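Local coordinates for protein argonaute (Marinitoga piezophila, PDB 5I4A) that cleaves single-stranded DNA complementary to a short 5'-hydroxyl guide RNA, as a metal-dependent endonuclease that may defend the cell against mobile genetic elements, at residues H226-Y229 with K230-F234; K306-F309 with E310-S314; D525-I528 with I529-F532. All blocks are in the same frame, centred on the assembly; numbering follows the deposited sequence.

Contact 1: H226-Y229 with K230-F234; sequences HEIY and KNKVF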
ATOM      1  N   HIS A 226     -20.217   4.992  -7.269  1.00 74.23           N
ATOM      2  CA  HIS A 226     -19.378   4.901  -8.460  1.00 71.87           C
ATOM      3  C   HIS A 226     -19.647   6.054  -9.420  1.00 75.02           C
ATOM      4  O   HIS A 226     -18.708   6.638  -9.972  1.00 75.66           O
ATOM      5  CB  HIS A 226     -19.596   3.557  -9.154  1.00 63.68           C
ATOM      6  CG  HIS A 226     -19.024   2.391  -8.410  1.00 60.47           C
ATOM      7  ND1 HIS A 226     -17.864   2.476  -7.671  1.00 60.45           N
ATOM      8  CD2 HIS A 226     -19.454   1.112  -8.289  1.00 60.43           C
ATOM      9  CE1 HIS A 226     -17.601   1.301  -7.128  1.00 60.40           C
ATOM     10  NE2 HIS A 226     -18.551   0.456  -7.488  1.00 60.39           N
ATOM     11  N   GLU A 227     -20.922   6.392  -9.637  1.00 73.91           N
ATOM     12  CA  GLU A 227     -21.262   7.498 -10.528  1.00 76.34           C
ATOM     13  C   GLU A 227     -20.606   8.794 -10.069  1.00 77.92           C
ATOM     14  O   GLU A 227     -19.988   9.511 -10.866  1.00 74.26           O
ATOM     15  CB  GLU A 227     -22.779   7.667 -10.602  1.00 68.26           C
ATOM     16  CG  GLU A 227     -23.466   6.705 -11.553  1.00 60.70           C
ATOM     17  CD  GLU A 227     -24.933   6.511 -11.226  1.00 60.68           C
ATOM     18  OE1 GLU A 227     -25.423   7.153 -10.270  1.00 60.67           O
ATOM     19  OE2 GLU A 227     -25.595   5.712 -11.921  1.00 61.27           O
ATOM     20  N   ILE A 228     -20.731   9.106  -8.777  1.00 78.12           N
ATOM     21  CA  ILE A 228     -20.150  10.330  -8.231  1.00 73.20           C
ATOM     22  C   ILE A 228     -18.650  10.375  -8.488  1.00 70.88           C
ATOM     23  O   ILE A 228     -18.098  11.415  -8.868  1.00 76.82           O
ATOM     24  CB  ILE A 228     -20.472  10.440  -6.730  1.00 63.76           C
ATOM     25  CG1 ILE A 228     -21.961  10.713  -6.537  1.00 60.65           C
ATOM     26  CG2 ILE A 228     -19.631  11.516  -6.069  1.00 60.66           C
ATOM     27  CD1 ILE A 228     -22.447  10.402  -5.157  1.00 60.59           C
ATOM     28  N   TYR A 229     -17.967   9.246  -8.303  1.00 60.67           N
ATOM     29  CA  TYR A 229     -16.524   9.224  -8.501  1.00 60.68           C
ATOM     30  C   TYR A 229     -16.130   9.380  -9.966  1.00 61.12           C
ATOM     31  O   TYR A 229     -15.009   9.820 -10.246  1.00 61.75           O
ATOM     32  CB  TYR A 229     -15.934   7.927  -7.945  1.00 60.62           C
ATOM     33  CG  TYR A 229     -15.305   8.072  -6.578  1.00 60.58           C
ATOM     34  CD1 TYR A 229     -14.125   8.784  -6.410  1.00 60.60           C
ATOM     35  CD2 TYR A 229     -15.884   7.489  -5.456  1.00 60.52           C
ATOM     36  CE1 TYR A 229     -13.539   8.919  -5.164  1.00 60.56           C
ATOM     37  CE2 TYR A 229     -15.304   7.617  -4.203  1.00 60.49           C
ATOM     38  CZ  TYR A 229     -14.131   8.334  -4.064  1.00 62.87           C
ATOM     39  OH  TYR A 229     -13.548   8.468  -2.825  1.00 60.47           O
ATOM     40  N   LYS A 230     -17.024   9.053 -10.904  1.00 60.91           N
ATOM     41  CA  LYS A 230     -16.632   8.969 -12.309  1.00 60.80           C
ATOM     42  C   LYS A 230     -16.564  10.347 -12.971  1.00 60.87           C
ATOM     43  O   LYS A 230     -15.522  10.731 -13.519  1.00 66.73           O
ATOM     44  CB  LYS A 230     -17.588   8.045 -13.071  1.00 60.80           C
ATOM     45  CG  LYS A 230     -17.130   7.758 -14.493  1.00 60.84           C
ATOM     46  CD  LYS A 230     -18.231   7.119 -15.319  1.00 61.54           C
ATOM     47  CE  LYS A 230     -17.723   6.693 -16.691  1.00 60.89           C
ATOM     48  NZ  LYS A 230     -17.091   7.812 -17.448  1.00 60.95           N
ATOM     49  N   ASN A 231     -17.662  11.107 -12.935  1.00 60.89           N
ATOM     50  CA  ASN A 231     -17.700  12.398 -13.611  1.00 66.43           C
ATOM     51  C   ASN A 231     -18.157  13.496 -12.656  1.00 70.85           C
ATOM     52  O   ASN A 231     -18.810  14.459 -13.075  1.00 74.27           O
ATOM     53  CB  ASN A 231     -18.603  12.349 -14.844  1.00 70.11           C
ATOM     54  CG  ASN A 231     -18.250  11.194 -15.770  1.00 77.55           C
ATOM     55  OD1 ASN A 231     -18.952  10.177 -15.822  1.00 84.69           O
ATOM     56  ND2 ASN A 231     -17.156  11.343 -16.505  1.00 72.30           N
ATOM     57  N   LYS A 232     -17.842  13.365 -11.361  1.00 58.85           N
ATOM     58  CA  LYS A 232     -18.092  14.426 -10.390  1.00 60.40           C
ATOM     59  C   LYS A 232     -16.867  14.692  -9.518  1.00 63.91           C
ATOM     60  O   LYS A 232     -16.954  15.496  -8.581  1.00 58.20           O
ATOM     61  CB  LYS A 232     -19.306  14.102  -9.511  1.00 53.39           C
ATOM     62  CG  LYS A 232     -20.066  15.313  -8.981  1.00 53.48           C
ATOM     63  CD  LYS A 232     -21.320  14.855  -8.266  1.00 54.47           C
ATOM     64  CE  LYS A 232     -22.265  16.012  -8.039  1.00 55.25           C
ATOM     65  NZ  LYS A 232     -23.625  15.545  -7.664  1.00 56.59           N
ATOM     66  N   VAL A 233     -15.738  14.030  -9.792  1.00 62.97           N
ATOM     67  CA  VAL A 233     -14.469  14.391  -9.161  1.00 59.10           C
ATOM     68  C   VAL A 233     -13.741  15.451  -9.988  1.00 66.53           C
ATOM     69  O   VAL A 233     -13.049  16.308  -9.427  1.00 65.39           O
ATOM     70  CB  VAL A 233     -13.592  13.140  -8.974  1.00 59.82           C
ATOM     71  CG1 VAL A 233     -12.182  13.509  -8.511  1.00 62.30           C
ATOM     72  CG2 VAL A 233     -14.239  12.178  -7.984  1.00 46.92           C
ATOM     73  N   PHE A 234     -13.896  15.420 -11.319  1.00 63.35           N
ATOM     74  CA  PHE A 234     -13.331  16.473 -12.160  1.00 53.79           C
ATOM     75  C   PHE A 234     -13.888  17.834 -11.777  1.00 57.37           C
ATOM     76  O   PHE A 234     -13.168  18.837 -11.810  1.00 59.89           O
ATOM     77  CB  PHE A 234     -13.602  16.180 -13.633  1.00 55.23           C
ATOM     78  CG  PHE A 234     -13.300  17.338 -14.547  1.00 60.69           C
ATOM     79  CD1 PHE A 234     -11.994  17.629 -14.912  1.00 63.16           C
ATOM     80  CD2 PHE A 234     -14.320  18.139 -15.038  1.00 61.10           C
ATOM     81  CE1 PHE A 234     -11.712  18.695 -15.747  1.00 59.95           C
ATOM     82  CE2 PHE A 234     -14.043  19.208 -15.874  1.00 58.27           C
ATOM     83  CZ  PHE A 234     -12.737  19.484 -16.227  1.00 57.56           C
TER
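V233 lays its CG2 methyl against the ring of Y229, with CG2 3.7 Å from Y229 CD1. This is the C-terminal part of helix 222-231 in linker L2, where it runs into a loop. The two side chains meet at a slant. CG1 of V233 is anti to the backbone N (chi1 172°), which leaves CG2 beside that N. The same methyl also lies 3.4 Å from Y229 O.

The backbone bonds show the helix loosening. K230 N has a sound bond to E227 O at 3.0 Å, three residues back, coming from above the carbonyl plane (65° out of it) and not along a lone pair. Its bond to H226 O, four residues back, is weak. N231 N makes a weak 3.5 Å bond to E227 O, so that carbonyl receives two N-H groups.

The turn sits on strand 143-156. I228 packs on F152, Y229 on F154 and V233 on P150. K232 runs out as an extended chain to a cation-pi contact with F119. The contact thus joins the end of an L2 helix to a long strand of linker L1. At its edge, K232 CB sits 3.0 Å from I228 O, while K232 N bonds that oxygen only weakly.

Contact 2: K306-F309 with E310-S314; sequences KQFF and EVQKS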
ATOM      1  N   LYS A 306     -18.171 -35.558   1.179  1.00 22.48           N
ATOM      2  CA  LYS A 306     -19.291 -34.833   0.586  1.00 30.68           C
ATOM      3  C   LYS A 306     -18.802 -33.773  -0.392  1.00 31.11           C
ATOM      4  O   LYS A 306     -19.307 -33.671  -1.516  1.00 26.91           O
ATOM      5  CB  LYS A 306     -20.150 -34.191   1.677  1.00 29.19           C
ATOM      6  CG  LYS A 306     -21.404 -33.519   1.136  1.00 41.31           C
ATOM      7  CD  LYS A 306     -21.727 -32.240   1.890  1.00 49.95           C
ATOM      8  CE  LYS A 306     -22.820 -32.455   2.921  1.00 55.92           C
ATOM      9  NZ  LYS A 306     -23.185 -31.182   3.605  1.00 64.29           N
ATOM     10  N   GLN A 307     -17.811 -32.978   0.019  1.00 29.58           N
ATOM     11  CA  GLN A 307     -17.286 -31.939  -0.861  1.00 27.34           C
ATOM     12  C   GLN A 307     -16.760 -32.533  -2.160  1.00 24.15           C
ATOM     13  O   GLN A 307     -16.949 -31.956  -3.237  1.00 26.99           O
ATOM     14  CB  GLN A 307     -16.186 -31.153  -0.151  1.00 32.02           C
ATOM     15  CG  GLN A 307     -15.612 -30.026  -0.989  1.00 25.76           C
ATOM     16  CD  GLN A 307     -14.226 -29.626  -0.541  1.00 22.00           C
ATOM     17  OE1 GLN A 307     -13.304 -30.437  -0.551  1.00 24.72           O
ATOM     18  NE2 GLN A 307     -14.070 -28.368  -0.148  1.00 23.24           N
ATOM     19  N   PHE A 308     -16.097 -33.691  -2.078  1.00 28.97           N
ATOM     20  CA  PHE A 308     -15.628 -34.364  -3.285  1.00 26.54           C
ATOM     21  C   PHE A 308     -16.787 -34.656  -4.228  1.00 27.88           C
ATOM     22  O   PHE A 308     -16.719 -34.360  -5.428  1.00 24.20           O
ATOM     23  CB  PHE A 308     -14.898 -35.659  -2.924  1.00 25.62           C
ATOM     24  CG  PHE A 308     -14.589 -36.528  -4.112  1.00 29.72           C
ATOM     25  CD1 PHE A 308     -13.430 -36.332  -4.846  1.00 35.51           C
ATOM     26  CD2 PHE A 308     -15.462 -37.533  -4.504  1.00 37.11           C
ATOM     27  CE1 PHE A 308     -13.146 -37.122  -5.944  1.00 38.19           C
ATOM     28  CE2 PHE A 308     -15.185 -38.324  -5.602  1.00 36.02           C
ATOM     29  CZ  PHE A 308     -14.024 -38.120  -6.323  1.00 43.15           C
ATOM     30  N   PHE A 309     -17.863 -35.245  -3.703  1.00 28.44           N
ATOM     31  CA  PHE A 309     -18.991 -35.599  -4.556  1.00 32.25           C
ATOM     32  C   PHE A 309     -19.704 -34.360  -5.088  1.00 33.59           C
ATOM     33  O   PHE A 309     -20.260 -34.396  -6.192  1.00 31.40           O
ATOM     34  CB  PHE A 309     -19.958 -36.506  -3.795  1.00 23.65           C
ATOM     35  CG  PHE A 309     -19.421 -37.892  -3.556  1.00 27.16           C
ATOM     36  CD1 PHE A 309     -19.173 -38.744  -4.621  1.00 23.99           C
ATOM     37  CD2 PHE A 309     -19.168 -38.344  -2.273  1.00 28.31           C
ATOM     38  CE1 PHE A 309     -18.680 -40.018  -4.410  1.00 33.37           C
ATOM     39  CE2 PHE A 309     -18.676 -39.618  -2.053  1.00 31.90           C
ATOM     40  CZ  PHE A 309     -18.431 -40.456  -3.123  1.00 34.83           C
ATOM     41  N   GLU A 310     -19.679 -33.256  -4.336  1.00 41.73           N
ATOM     42  CA  GLU A 310     -20.278 -32.016  -4.819  1.00 41.46           C
ATOM     43  C   GLU A 310     -19.594 -31.510  -6.082  1.00 37.87           C
ATOM     44  O   GLU A 310     -20.233 -30.856  -6.914  1.00 42.65           O
ATOM     45  CB  GLU A 310     -20.217 -30.939  -3.736  1.00 47.19           C
ATOM     46  CG  GLU A 310     -21.055 -31.216  -2.501  1.00 62.74           C
ATOM     47  CD  GLU A 310     -20.883 -30.140  -1.443  1.00 77.55           C
ATOM     48  OE1 GLU A 310     -20.189 -29.139  -1.721  1.00 80.04           O
ATOM     49  OE2 GLU A 310     -21.437 -30.295  -0.334  1.00 78.42           O
ATOM     50  N   VAL A 311     -18.303 -31.800  -6.247  1.00 27.68           N
ATOM     51  CA  VAL A 311     -17.508 -31.270  -7.345  1.00 35.07           C
ATOM     52  C   VAL A 311     -17.002 -32.368  -8.273  1.00 30.85           C
ATOM     53  O   VAL A 311     -16.153 -32.109  -9.125  1.00 28.36           O
ATOM     54  CB  VAL A 311     -16.333 -30.423  -6.819  1.00 43.04           C
ATOM     55  CG1 VAL A 311     -16.844 -29.289  -5.944  1.00 38.70           C
ATOM     56  CG2 VAL A 311     -15.353 -31.298  -6.050  1.00 48.74           C
ATOM     57  N   GLN A 312     -17.517 -33.592  -8.130  1.00 25.72           N
ATOM     58  CA  GLN A 312     -16.966 -34.722  -8.875  1.00 26.00           C
ATOM     59  C   GLN A 312     -17.126 -34.538 -10.381  1.00 24.65           C
ATOM     60  O   GLN A 312     -16.218 -34.870 -11.152  1.00 29.35           O
ATOM     61  CB  GLN A 312     -17.633 -36.019  -8.419  1.00 24.43           C
ATOM     62  CG  GLN A 312     -17.045 -37.269  -9.045  1.00 30.68           C
ATOM     63  CD  GLN A 312     -17.775 -38.524  -8.617  1.00 36.22           C
ATOM     64  OE1 GLN A 312     -18.911 -38.462  -8.147  1.00 40.26           O
ATOM     65  NE2 GLN A 312     -17.124 -39.671  -8.773  1.00 33.58           N
ATOM     66  N   LYS A 313     -18.271 -34.006 -10.818  1.00 22.73           N
ATOM     67  CA  LYS A 313     -18.484 -33.781 -12.245  1.00 30.99           C
ATOM     68  C   LYS A 313     -17.439 -32.825 -12.809  1.00 29.38           C
ATOM     69  O   LYS A 313     -16.841 -33.086 -13.859  1.00 33.01           O
ATOM     70  CB  LYS A 313     -19.893 -33.245 -12.491  1.00 33.01           C
ATOM     71  CG  LYS A 313     -20.207 -33.003 -13.956  1.00 36.77           C
ATOM     72  CD  LYS A 313     -21.653 -32.591 -14.167  1.00 39.38           C
ATOM     73  CE  LYS A 313     -21.960 -32.404 -15.647  1.00 50.02           C
ATOM     74  NZ  LYS A 313     -21.149 -31.311 -16.255  1.00 53.49           N
ATOM     75  N   SER A 314     -17.201 -31.711 -12.113  1.00 31.98           N
ATOM     76  CA  SER A 314     -16.183 -30.764 -12.556  1.00 29.23           C
ATOM     77  C   SER A 314     -14.789 -31.376 -12.477  1.00 23.82           C
ATOM     78  O   SER A 314     -13.963 -31.167 -13.373  1.00 24.99           O
ATOM     79  CB  SER A 314     -16.261 -29.490 -11.720  1.00 32.42           C
ATOM     80  OG  SER A 314     -17.514 -28.852 -11.880  1.00 35.97           O
TER
HETATM   81  O   HOH W   1     -21.038 -36.708  -7.326  1.00 36.05           O
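Q312 reaches back to two phenylalanines, F308 and F309, at the junction where helix 305-310 gives way to helix 312-320 in the Mid domain. V311 is the break between them: it is the first residue to leave helical phi/psi and holds the N-cap position of the second helix.

F309 and Q312 lie side by side and point the same way. The carboxamide oxygen, OE1, approaches the ring at its edge, near its plane, 3.5 Å from F309 CD1. Amide and ring planes are 70° apart. The F308 ring crosses Q312 at a slant, with F308 CE2 4.0 Å from Q312 NE2 and the planes 48° apart. With chi1 at -175° and an extended chain beyond, Q312 carries its amide back to both rings. F308 CD2 also lies over one face of the F309 ring, offset toward its rim, and F308 meets F302 edge-to-face.

On another side of the turn, K306 and E310 cross. E310 OE2 is 3.0 Å from K306 CD, but 4.4 Å from K306 NZ, too far for a salt bridge. E310 OE1 has a long, weak ion pair with K404. E310 N bonds K306 O at 2.9 Å.

V311 packs on K404 and E408, so the break rests against helix 404-409. A water donates to F309 O and to Q312 OE1, 2.9 Å from the latter. Water and ring edge thus share one amide oxygen. This is probably favourable, since the C-H edge of a ring is slightly positive.

Contact 3: D525-I528 with I529-F532; sequences DIEI and IKNF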
ATOM      1  N   ASP A 525      19.277   6.462  10.891  1.00 61.68           N
ATOM      2  CA  ASP A 525      20.542   7.176  10.732  1.00 63.87           C
ATOM      3  C   ASP A 525      21.094   6.865   9.347  1.00 60.22           C
ATOM      4  O   ASP A 525      21.677   5.802   9.124  1.00 58.89           O
ATOM      5  CB  ASP A 525      21.521   6.772  11.827  1.00 66.21           C
ATOM      6  CG  ASP A 525      22.586   7.821  12.076  1.00 62.32           C
ATOM      7  OD1 ASP A 525      22.962   8.532  11.121  1.00 62.02           O
ATOM      8  OD2 ASP A 525      23.043   7.935  13.233  1.00 61.50           O
ATOM      9  N   ILE A 526      20.917   7.799   8.409  1.00 58.90           N
ATOM     10  CA  ILE A 526      21.164   7.486   7.003  1.00 60.21           C
ATOM     11  C   ILE A 526      22.650   7.260   6.745  1.00 58.70           C
ATOM     12  O   ILE A 526      23.026   6.408   5.929  1.00 58.12           O
ATOM     13  CB  ILE A 526      20.581   8.588   6.095  1.00 58.71           C
ATOM     14  CG1 ILE A 526      20.557   8.117   4.640  1.00 56.69           C
ATOM     15  CG2 ILE A 526      21.360   9.892   6.225  1.00 58.49           C
ATOM     16  CD1 ILE A 526      19.765   6.845   4.428  1.00 56.13           C
ATOM     17  N   GLU A 527      23.519   7.996   7.445  1.00 59.16           N
ATOM     18  CA  GLU A 527      24.956   7.844   7.228  1.00 59.65           C
ATOM     19  C   GLU A 527      25.431   6.462   7.653  1.00 59.90           C
ATOM     20  O   GLU A 527      26.248   5.838   6.964  1.00 59.89           O
ATOM     21  CB  GLU A 527      25.722   8.933   7.980  1.00 63.66           C
ATOM     22  CG  GLU A 527      25.453  10.341   7.469  1.00 66.95           C
ATOM     23  CD  GLU A 527      25.839  10.515   6.012  1.00 70.06           C
ATOM     24  OE1 GLU A 527      26.929  10.044   5.620  1.00 68.54           O
ATOM     25  OE2 GLU A 527      25.049  11.118   5.255  1.00 72.06           O
ATOM     26  N   ILE A 528      24.928   5.967   8.788  1.00 60.14           N
ATOM     27  CA  ILE A 528      25.232   4.605   9.217  1.00 60.32           C
ATOM     28  C   ILE A 528      24.847   3.611   8.128  1.00 59.58           C
ATOM     29  O   ILE A 528      25.637   2.736   7.753  1.00 59.67           O
ATOM     30  CB  ILE A 528      24.516   4.287  10.542  1.00 61.70           C
ATOM     31  CG1 ILE A 528      25.048   5.168  11.674  1.00 61.38           C
ATOM     32  CG2 ILE A 528      24.661   2.811  10.884  1.00 60.63           C
ATOM     33  CD1 ILE A 528      26.420   4.765  12.173  1.00 62.14           C
ATOM     34  N   ILE A 529      23.623   3.734   7.607  1.00 58.85           N
ATOM     35  CA  ILE A 529      23.195   2.882   6.498  1.00 58.10           C
ATOM     36  C   ILE A 529      24.143   3.045   5.322  1.00 60.65           C
ATOM     37  O   ILE A 529      24.685   2.065   4.798  1.00 57.90           O
ATOM     38  CB  ILE A 529      21.745   3.201   6.091  1.00 57.33           C
ATOM     39  CG1 ILE A 529      20.870   3.386   7.319  1.00 57.60           C
ATOM     40  CG2 ILE A 529      21.169   2.088   5.242  1.00 56.61           C
ATOM     41  CD1 ILE A 529      19.385   3.426   7.039  1.00 56.78           C
ATOM     42  N   LYS A 530      24.382   4.298   4.919  1.00 58.05           N
ATOM     43  CA  LYS A 530      25.199   4.600   3.747  1.00 57.91           C
ATOM     44  C   LYS A 530      26.514   3.827   3.753  1.00 60.15           C
ATOM     45  O   LYS A 530      26.943   3.304   2.718  1.00 58.08           O
ATOM     46  CB  LYS A 530      25.470   6.105   3.696  1.00 58.49           C
ATOM     47  CG  LYS A 530      25.626   6.681   2.306  1.00 57.67           C
ATOM     48  CD  LYS A 530      26.488   7.930   2.329  1.00 58.18           C
ATOM     49  CE  LYS A 530      27.557   7.875   1.249  1.00 58.31           C
ATOM     50  NZ  LYS A 530      28.286   6.571   1.270  1.00 58.35           N
ATOM     51  N   ASN A 531      27.157   3.727   4.918  1.00 65.74           N
ATOM     52  CA  ASN A 531      28.484   3.123   4.983  1.00 63.11           C
ATOM     53  C   ASN A 531      28.422   1.605   4.856  1.00 65.21           C
ATOM     54  O   ASN A 531      29.144   1.014   4.044  1.00 64.18           O
ATOM     55  CB  ASN A 531      29.182   3.529   6.281  1.00 68.15           C
ATOM     56  CG  ASN A 531      30.467   2.759   6.513  1.00 75.85           C
ATOM     57  OD1 ASN A 531      31.491   3.030   5.886  1.00 77.77           O
ATOM     58  ND2 ASN A 531      30.419   1.790   7.420  1.00 75.86           N
ATOM     59  N   PHE A 532      27.572   0.945   5.653  1.00 59.40           N
ATOM     60  CA  PHE A 532      27.593  -0.515   5.640  1.00 59.27           C
ATOM     61  C   PHE A 532      26.935  -1.093   4.393  1.00 62.03           C
ATOM     62  O   PHE A 532      27.126  -2.281   4.109  1.00 67.47           O
ATOM     63  CB  PHE A 532      26.958  -1.102   6.918  1.00 60.01           C
ATOM     64  CG  PHE A 532      25.443  -1.012   6.994  1.00 58.90           C
ATOM     65  CD1 PHE A 532      24.622  -1.767   6.160  1.00 58.11           C
ATOM     66  CD2 PHE A 532      24.842  -0.230   7.968  1.00 59.14           C
ATOM     67  CE1 PHE A 532      23.245  -1.690   6.253  1.00 57.57           C
ATOM     68  CE2 PHE A 532      23.465  -0.158   8.073  1.00 58.61           C
ATOM     69  CZ  PHE A 532      22.665  -0.887   7.213  1.00 57.82           C
TER
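K530 N bonds I526 O at 2.7 Å, nearly straight at 163°, the shortest backbone bond of this contact. It lies in helix 526-532 of the PIWI domain, which has an RNase H fold. D525 is the N-cap residue, and its carbonyl O takes I529 N at 3.2 Å. I526 CD1 and I529 CD1 touch loosely.

Further on, I528 O receives two weak, long N-H bonds, from F532 N and N531 N, both 3.4 Å away. The F532 N bond is almost straight, at 174°; the N531 N bond is bent. The F532 chi1 of 74° brings the ring obliquely against the same oxygen, with F532 CD2 3.1 Å from I528 O. I529 O lies over the centre of one ring face.

I529 packs on L489 and F532 on L492, tying this helix to helix 485-507. D525 N makes a weak hydrogen bond to OE2 of E485, an inferred active-site residue.

E527 and K530 lie side by side, with E527 OE1 3.9 Å from K530 CD. K530 NZ instead bonds Y540 OH, on strand 539-546. It is 5.7 Å from E527 OE1, with no direct bond, so any attraction between the two charges is probably weak and long-range.

Overall arrangement
From the N terminus the chain meets contact 1 first, in linker L2 of the PAZ lobe. Contact 2 follows in the Mid domain and contact 3 in the PIWI domain, so the last two belong to the PIWI lobe. Each is local, between neighbouring residues, and closes no long loop. The three come in series, and none nests in or crosses another. Contact 1 seats the end of helix 222-231 on strand 143-156. Contact 2 joins helices 305-310 and 312-320 beside helix 404-409. Contact 3 sets helix 526-532 against helix 485-507. Centres are 44 to 58 Å apart, and contact 3 lies on the opposite side of the chain's centre from both others.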